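Local coordinates for protein TbiB1 (Thermobaculum terrenum, PDB 5V1V) that binds the leader peptide of TbiA(alpha), probably acting as the PqqD-like recognition protein of a lasso peptide pathway, at residues Ser7-Ser12 with His23-Thr28. Numbering follows the deposited sequence.
Sequences SDAVVS and HLQTGT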
# COMPACT_ATOMS: atom_id res chain seq x y z
N SER A 7 6.78 2.42 -7.48
CA SER A 7 8.11 2.69 -7.99
C SER A 7 8.66 1.48 -8.75
O SER A 7 8.53 0.34 -8.30
CB SER A 7 9.06 3.05 -6.85
OG SER A 7 10.41 3.00 -7.27
N ASP A 8 9.33 1.76 -9.87
CA ASP A 8 9.98 0.72 -10.66
C ASP A 8 11.15 0.06 -9.92
O ASP A 8 11.65 -0.97 -10.35
CB ASP A 8 10.46 1.27 -12.01
CG ASP A 8 9.32 1.58 -12.96
OD1 ASP A 8 8.30 0.87 -12.93
OD2 ASP A 8 9.46 2.55 -13.74
N ALA A 9 11.58 0.67 -8.82
CA ALA A 9 12.68 0.14 -8.02
C ALA A 9 12.26 -0.84 -6.93
O ALA A 9 13.10 -1.38 -6.22
CB ALA A 9 13.49 1.28 -7.42
N VAL A 10 10.96 -1.10 -6.82
CA VAL A 10 10.42 -1.92 -5.75
C VAL A 10 10.14 -3.35 -6.21
O VAL A 10 9.51 -3.58 -7.25
CB VAL A 10 9.14 -1.29 -5.14
CG1 VAL A 10 8.53 -2.19 -4.08
CG2 VAL A 10 9.48 0.05 -4.51
N VAL A 11 10.64 -4.31 -5.42
CA VAL A 11 10.34 -5.72 -5.57
C VAL A 11 9.30 -6.11 -4.50
O VAL A 11 9.46 -5.75 -3.33
CB VAL A 11 11.62 -6.59 -5.41
CG1 VAL A 11 11.29 -8.07 -5.46
CG2 VAL A 11 12.65 -6.24 -6.47
N SER A 12 8.25 -6.84 -4.89
CA SER A 12 7.21 -7.28 -3.96
C SER A 12 7.25 -8.79 -3.81
O SER A 12 7.26 -9.52 -4.80
CB SER A 12 5.82 -6.86 -4.44
OG SER A 12 5.74 -5.47 -4.64
N HIS A 23 13.06 -2.04 -1.57
CA HIS A 23 13.40 -0.95 -2.46
C HIS A 23 14.85 -1.13 -2.88
O HIS A 23 15.75 -1.03 -2.05
CB HIS A 23 13.19 0.39 -1.78
CG HIS A 23 13.18 1.54 -2.73
ND1 HIS A 23 14.27 1.86 -3.51
CD2 HIS A 23 12.22 2.43 -3.04
CE1 HIS A 23 13.97 2.91 -4.26
NE2 HIS A 23 12.73 3.26 -4.00
N LEU A 24 15.06 -1.44 -4.16
CA LEU A 24 16.40 -1.83 -4.64
C LEU A 24 17.43 -0.72 -4.65
O LEU A 24 18.63 -0.99 -4.78
CB LEU A 24 16.31 -2.45 -6.03
CG LEU A 24 15.51 -3.75 -6.15
CD1 LEU A 24 15.58 -4.28 -7.56
CD2 LEU A 24 15.98 -4.79 -5.15
N GLN A 25 16.99 0.52 -4.51
CA GLN A 25 17.94 1.63 -4.56
C GLN A 25 18.24 2.26 -3.19
O GLN A 25 19.35 2.72 -2.96
CB GLN A 25 17.49 2.67 -5.58
CG GLN A 25 17.48 2.10 -7.00
CD GLN A 25 17.22 3.14 -8.06
OE1 GLN A 25 17.49 4.32 -7.87
NE2 GLN A 25 16.69 2.70 -9.20
N THR A 26 17.25 2.25 -2.30
CA THR A 26 17.47 2.70 -0.92
C THR A 26 17.97 1.54 -0.04
O THR A 26 18.57 1.77 1.02
CB THR A 26 16.20 3.32 -0.30
OG1 THR A 26 15.21 2.30 -0.10
CG2 THR A 26 15.62 4.42 -1.20
N GLY A 27 17.74 0.31 -0.51
CA GLY A 27 18.11 -0.90 0.23
C GLY A 27 17.30 -1.17 1.49
O GLY A 27 17.75 -1.88 2.38
N THR A 28 16.11 -0.59 1.55
CA THR A 28 15.23 -0.69 2.71
C THR A 28 14.13 -1.70 2.41
O THR A 28 13.67 -1.81 1.26
CB THR A 28 14.63 0.69 3.08
OG1 THR A 28 15.67 1.66 3.21
CG2 THR A 28 13.85 0.61 4.40
O HOH W 1 11.80 5.06 -6.25
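One backbone hydrogen bond joins the two segments, from the loop after strand 18-23 to the turn before strand 10-15: Leu24 N donates to Ala9 O over 2.8 Å. Its N-H...O angle of 170° and its place in the carbonyl plane mark it as well formed. Next to it, Val10 and His23 make an antiparallel non-hydrogen-bonded pair, CA to CA 4.5 Å, with both side chains on the same face of the sheet.

The polar side-chain bonds mostly hold the His23 ring and the Ser7-Val10 turn in shape. His23 carries CG anti to its backbone N (chi1 -165°), and its ND1 accepts from Gln25 N at 3.2 Å, the donor lying only 11° out of the ring plane, which fixes the ring's rotation. On the other side of CE1, NE2 shares a water with Ser7 OG, 3.0 Å from NE2 and 2.7 Å from OG. The same OG accepts from Ala9 N, forming an ST turn within the type I turn Ser7-Val10.

Apolar contacts fill in around the ring. Ala9 CB meets His23 CE1 at 3.6 Å, Val10 CG2 comes up obliquely to CD2, and Thr26 CG2 lies over one face, offset toward the rim. Farther along strand 10-15, Val11 CG2 touches Leu24 CD1 at 3.7 Å, the two side chains crossing obliquely. An alanine in place of His23 would probably loosen the loop after it, since the ND1 acceptor, the water link to Ser7 and the packing surface for Ala9 and Val10 all go.

Together these contacts join the turn leading into strand 10-15 to the end of strand 18-23 and the loop after it, at the edge of the three-stranded antiparallel sheet of this PqqD-family protein; beyond His23 the chain turns through Gly27, which hydrogen-bonds the bound leader peptide, into strand 28-32.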